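Long-range contacts in BsaWI endonuclease (Geobacillus stearothermophilus, PDB 4ZSF), which is a restriction endonuclease of the PD-(D/E)XK class that binds DNA and probably cleaves it with the help of metal ions: residues C7-Y11 against A55-H60; I33-M37 against I52-V56. One frame throughout, in Å; residues are numbered along the deposited sequence. Where two conformers were deposited one is given.

Interaction 1. Residues C7-Y11 against A55-H60; sequences CISTY and AVYSAH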
loop_
_atom_site.group_PDB
_atom_site.type_symbol
_atom_site.label_atom_id
_atom_site.label_comp_id
_atom_site.label_asym_id
_atom_site.label_seq_id
_atom_site.Cartn_x
_atom_site.Cartn_y
_atom_site.Cartn_z
ATOM N N CYS A 7 18.407 20.953 -13.108
ATOM C CA CYS A 7 17.990 19.527 -12.873
ATOM C C CYS A 7 17.339 18.960 -14.106
ATOM O O CYS A 7 17.576 17.804 -14.472
ATOM C CB CYS A 7 17.023 19.393 -11.715
ATOM S SG CYS A 7 17.856 19.576 -10.145
ATOM N N ILE A 8 16.504 19.774 -14.736
ATOM C CA ILE A 8 15.764 19.325 -15.913
ATOM C C ILE A 8 16.783 18.909 -16.997
ATOM O O ILE A 8 16.683 17.820 -17.632
ATOM C CB ILE A 8 14.877 20.456 -16.500
ATOM C CG1 ILE A 8 13.671 20.806 -15.613
ATOM C CG2 ILE A 8 14.452 20.146 -17.932
ATOM C CD1 ILE A 8 13.024 19.668 -14.973
ATOM N N SER A 9 17.779 19.762 -17.197
ATOM C CA SER A 9 18.686 19.580 -18.327
ATOM C C SER A 9 19.680 18.471 -18.006
ATOM O O SER A 9 20.044 17.679 -18.871
ATOM C CB SER A 9 19.404 20.898 -18.672
ATOM O OG SER A 9 20.398 21.199 -17.713
ATOM N N THR A 10 20.093 18.390 -16.749
ATOM C CA THR A 10 21.074 17.396 -16.341
ATOM C C THR A 10 20.489 15.975 -16.312
ATOM O O THR A 10 21.141 15.017 -16.783
ATOM C CB THR A 10 21.666 17.771 -14.972
ATOM O OG1 THR A 10 22.312 19.068 -15.078
ATOM C CG2 THR A 10 22.664 16.713 -14.466
ATOM N N TYR A 11 19.259 15.846 -15.787
ATOM C CA TYR A 11 18.590 14.511 -15.784
ATOM C C TYR A 11 18.501 13.998 -17.254
ATOM O O TYR A 11 18.801 12.843 -17.549
ATOM C CB TYR A 11 17.220 14.636 -15.172
ATOM C CG TYR A 11 16.390 13.387 -15.365
ATOM C CD1 TYR A 11 15.620 13.260 -16.512
ATOM C CD2 TYR A 11 16.405 12.354 -14.437
ATOM C CE1 TYR A 11 14.854 12.117 -16.738
ATOM C CE2 TYR A 11 15.646 11.198 -14.645
ATOM C CZ TYR A 11 14.893 11.101 -15.818
ATOM O OH TYR A 11 14.146 9.993 -16.070
ATOM N N ALA A 55 12.579 18.831 -8.354
ATOM C CA ALA A 55 12.916 19.198 -9.726
ATOM C C ALA A 55 13.331 17.947 -10.536
ATOM O O ALA A 55 12.994 17.805 -11.707
ATOM C CB ALA A 55 14.056 20.246 -9.696
ATOM N N VAL A 56 14.005 17.027 -9.868
ATOM C CA VAL A 56 14.371 15.743 -10.499
ATOM C C VAL A 56 13.101 14.937 -10.827
ATOM O O VAL A 56 12.932 14.326 -11.880
ATOM C CB VAL A 56 15.260 14.928 -9.542
ATOM C CG1 VAL A 56 15.542 13.533 -10.142
ATOM C CG2 VAL A 56 16.620 15.710 -9.375
ATOM N N TYR A 57 12.209 14.936 -9.872
ATOM C CA TYR A 57 10.852 14.316 -10.113
ATOM C C TYR A 57 10.188 14.910 -11.356
ATOM O O TYR A 57 9.654 14.174 -12.208
ATOM C CB TYR A 57 10.006 14.563 -8.907
ATOM C CG TYR A 57 8.519 14.332 -9.069
ATOM C CD1 TYR A 57 8.012 13.029 -9.044
ATOM C CD2 TYR A 57 7.637 15.406 -9.227
ATOM C CE1 TYR A 57 6.561 12.804 -9.096
ATOM C CE2 TYR A 57 6.199 15.207 -9.323
ATOM C CZ TYR A 57 5.704 13.910 -9.237
ATOM O OH TYR A 57 4.313 13.772 -9.290
ATOM N N SER A 58 10.203 16.234 -11.447
ATOM C CA SER A 58 9.627 16.941 -12.585
ATOM C C SER A 58 10.254 16.443 -13.882
ATOM O O SER A 58 9.550 16.209 -14.859
ATOM C CB SER A 58 9.839 18.455 -12.463
ATOM O OG SER A 58 9.215 19.138 -13.542
ATOM N N ALA A 59 11.581 16.272 -13.885
ATOM C CA ALA A 59 12.298 15.880 -15.103
ATOM C C ALA A 59 11.915 14.457 -15.455
ATOM O O ALA A 59 11.664 14.136 -16.628
ATOM C CB ALA A 59 13.833 16.003 -14.902
ATOM N N HIS A 60 11.847 13.616 -14.448
ATOM C CA HIS A 60 11.555 12.206 -14.707
ATOM C C HIS A 60 10.114 12.094 -15.198
ATOM O O HIS A 60 9.822 11.392 -16.169
ATOM C CB HIS A 60 11.743 11.335 -13.444
ATOM C CG HIS A 60 11.414 9.880 -13.663
ATOM N ND1 HIS A 60 12.258 9.019 -14.348
ATOM C CD2 HIS A 60 10.329 9.143 -13.301
ATOM C CE1 HIS A 60 11.720 7.807 -14.366
ATOM N NE2 HIS A 60 10.557 7.847 -13.725
#

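Interaction 2. Residues I33-M37 against I52-V56; sequences IRDTM and IWKAV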
loop_
_atom_site.group_PDB
_atom_site.type_symbol
_atom_site.label_atom_id
_atom_site.label_comp_id
_atom_site.label_asym_id
_atom_site.label_seq_id
_atom_site.Cartn_x
_atom_site.Cartn_y
_atom_site.Cartn_z
ATOM N N ILE A 33 18.665 9.901 -11.952
ATOM C CA ILE A 33 18.099 10.466 -10.728
ATOM C C ILE A 33 19.189 10.723 -9.673
ATOM O O ILE A 33 19.317 11.833 -9.114
ATOM C CB ILE A 33 17.017 9.561 -10.162
ATOM C CG1 ILE A 33 15.805 9.606 -11.089
ATOM C CG2 ILE A 33 16.540 10.042 -8.741
ATOM C CD1 ILE A 33 14.813 8.363 -10.790
ATOM N N ARG A 34 19.984 9.694 -9.432
ATOM C CA ARG A 34 21.037 9.738 -8.405
ATOM C C ARG A 34 22.055 10.814 -8.741
ATOM O O ARG A 34 22.448 11.646 -7.898
ATOM C CB ARG A 34 21.655 8.313 -8.385
ATOM C CG ARG A 34 22.732 7.918 -7.481
ATOM C CD ARG A 34 22.756 6.344 -7.620
ATOM N NE ARG A 34 23.433 5.896 -8.839
ATOM C CZ ARG A 34 23.027 4.953 -9.716
ATOM N NH1 ARG A 34 21.876 4.288 -9.616
ATOM N NH2 ARG A 34 23.817 4.697 -10.755
ATOM N N ASP A 35 22.514 10.797 -9.988
ATOM C CA ASP A 35 23.627 11.710 -10.334
ATOM C C ASP A 35 23.161 13.139 -10.516
ATOM O O ASP A 35 23.924 14.096 -10.273
ATOM C CB ASP A 35 24.327 11.204 -11.609
ATOM C CG ASP A 35 25.216 9.963 -11.352
ATOM O OD1 ASP A 35 25.278 9.401 -10.206
ATOM O OD2 ASP A 35 25.801 9.518 -12.360
ATOM N N THR A 36 21.897 13.326 -10.892
ATOM C CA THR A 36 21.393 14.700 -10.995
ATOM C C THR A 36 21.230 15.243 -9.571
ATOM O O THR A 36 21.561 16.404 -9.343
ATOM C CB THR A 36 20.070 14.775 -11.760
ATOM O OG1 THR A 36 20.315 14.279 -13.093
ATOM C CG2 THR A 36 19.555 16.259 -11.852
ATOM N N MET A 37 20.688 14.433 -8.648
ATOM C CA MET A 37 20.529 14.875 -7.234
ATOM C C MET A 37 21.923 15.296 -6.684
ATOM O O MET A 37 22.114 16.378 -6.104
ATOM C CB MET A 37 19.905 13.756 -6.390
ATOM C CG MET A 37 19.693 14.141 -4.909
ATOM S SD MET A 37 18.573 15.570 -4.699
ATOM C CE MET A 37 18.091 15.197 -3.005
ATOM N N ILE A 52 15.406 20.264 -4.687
ATOM C CA ILE A 52 16.125 19.602 -5.767
ATOM C C ILE A 52 15.459 18.259 -6.173
ATOM O O ILE A 52 15.266 17.962 -7.374
ATOM C CB ILE A 52 17.585 19.397 -5.338
ATOM C CG1 ILE A 52 18.199 20.799 -5.159
ATOM C CG2 ILE A 52 18.337 18.658 -6.434
ATOM C CD1 ILE A 52 19.665 20.736 -4.842
ATOM N N TRP A 53 15.121 17.458 -5.187
ATOM C CA TRP A 53 14.474 16.168 -5.456
ATOM C C TRP A 53 13.180 16.401 -6.228
ATOM O O TRP A 53 12.868 15.668 -7.135
ATOM C CB TRP A 53 14.151 15.458 -4.140
ATOM C CG TRP A 53 13.792 13.981 -4.255
ATOM C CD1 TRP A 53 12.610 13.380 -3.882
ATOM C CD2 TRP A 53 14.664 12.931 -4.678
ATOM N NE1 TRP A 53 12.719 12.018 -4.052
ATOM C CE2 TRP A 53 13.950 11.717 -4.563
ATOM C CE3 TRP A 53 15.983 12.899 -5.147
ATOM C CZ2 TRP A 53 14.524 10.487 -4.860
ATOM C CZ3 TRP A 53 16.552 11.678 -5.471
ATOM C CH2 TRP A 53 15.792 10.472 -5.348
ATOM N N LYS A 54 12.427 17.443 -5.851
ATOM C CA LYS A 54 11.201 17.766 -6.618
ATOM C C LYS A 54 11.456 18.177 -8.082
ATOM O O LYS A 54 10.662 17.888 -8.958
ATOM C CB LYS A 54 10.428 18.908 -5.914
ATOM C CG LYS A 54 9.768 18.472 -4.662
ATOM C CD LYS A 54 9.015 19.686 -4.082
ATOM N N ALA A 55 12.579 18.831 -8.354
ATOM C CA ALA A 55 12.916 19.198 -9.726
ATOM C C ALA A 55 13.331 17.947 -10.536
ATOM O O ALA A 55 12.994 17.805 -11.707
ATOM C CB ALA A 55 14.056 20.246 -9.696
ATOM N N VAL A 56 14.005 17.027 -9.868
ATOM C CA VAL A 56 14.371 15.743 -10.499
ATOM C C VAL A 56 13.101 14.937 -10.827
ATOM O O VAL A 56 12.932 14.326 -11.880
ATOM C CB VAL A 56 15.260 14.928 -9.542
ATOM C CG1 VAL A 56 15.542 13.533 -10.142
ATOM C CG2 VAL A 56 16.620 15.710 -9.375
#

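Interaction 1. Residues C7-Y11 against A55-H60
The phenol ring of Tyr11 lies with one face over the backbone of helix 49-65, where Ala59 C and His60 N sit above it and His60 N is 4.1 Å from the ring plane, offset toward the rim. The imidazole of His60 receives the phenol at its edge, near its own plane, so the two rings meet rim to rim with planes at 88° and neither stacks on the other. The setting is an N-terminal helical bundle in which helix 3-22 packs against helix 49-65; the axes of segments 7-11 and 55-60 come within 8.5 Å. Small side chains, Ala55 and Ala59, line the approach. With CG anti to the backbone N (chi1 169°), the Tyr11 ring extends past Ala59 to the next residue, where Tyr11 OH and His60 ND1 share a hydrogen bond of 2.7 Å with an angle of 153°. The hydroxyl also hydrogen-bonds Arg63 NE, and His60 NE2 bonds Ser82 OG of the second subunit, which links this contact to the dimer interface. A phenylalanine in place of Tyr11 would probably keep the packing on Ala59 but leave His60 ND1 and Arg63 NE without the shared hydroxyl and the imidazole less firmly fixed. One turn before the tyrosine, Cys7 CB rests against Ala55 CB at 3.7 Å, while Cys7 SG touches Val56 CG2. Ile8 starts off to one side, but its bent chain brings CD1 over Ala55 O and Ala59 CB. Ala59 is the central residue: its CB meets Ile8 CD1 and also touches Tyr11 CD1 at 3.6 Å.

Interaction 2. Residues I33-M37 against I52-V56
Met37 reaches from helix 25-43 across to helix 49-65, and each atom of its side chain finds the indole of Trp53. CB lies 4.1 Å from Trp53 CZ3. CG, placed opposite the backbone N by a chi1 of -179°, comes within 3.9 Å of Trp53 CE3. A bend at chi2 then sets SD between two neighbours, Ile52 CG2 at 3.5 Å and Trp53 CE3 at 3.7 Å. The terminal CE continues along the same residue, touching Trp53 CE3 and CB. The sulfur approaches the edge of the six-membered ring, 78° off its normal, which makes this an edge-on Met-aromatic contact.

Segments 33-37 and 52-56 run in largely opposed directions, at 140°, on two successive helices of the N-terminal helical bundle joined by a short connection. One turn before Met37, Ile33 meets the far end of the same indole: its CG2 is 3.5 Å from Trp53 CH2, and it also reaches Val56 CG1. The benzo rim of Trp53 is thus held by two residues of one helix. Val56 turns its other methyl, CG2, to Thr36 CG2 at 3.9 Å, the two side chains passing in opposite directions. Thr36 directs its OG1 to the backbone, bonding Ala32 O, and so offers a methyl to the interface. The second subunit closes over this side, its Trp83 meeting the Trp53 ring and its Met94 packing on Met37. With methyls, a thioether and an aromatic rim as its surfaces, the contact implies cohesion by dispersion and shape, with a probable small electrostatic gain where the sulfur faces the ring edge.

Interactions 1 and 2 share helix 49-65, which packs against helix 3-22 in the first and helix 25-43 in the second. Both are buried, and their centres lie about 6 Å apart. Val56 serves both, and direct packing joins them, as where Cys7 SG lies 3.9 Å from Ile52 CG2. Their chemistry differs: the 7-11/55-60 contact combines close packing on alanines with a polar pair, whereas 33-37/52-56 relies on larger apolar groups at a wider axis spacing. Each also reaches the second subunit, interaction 1 through an imidazole-serine hydrogen bond and packing on its Trp83, interaction 2 through aromatic and apolar packing and a salt bridge between Arg34 and Glu93 of that subunit.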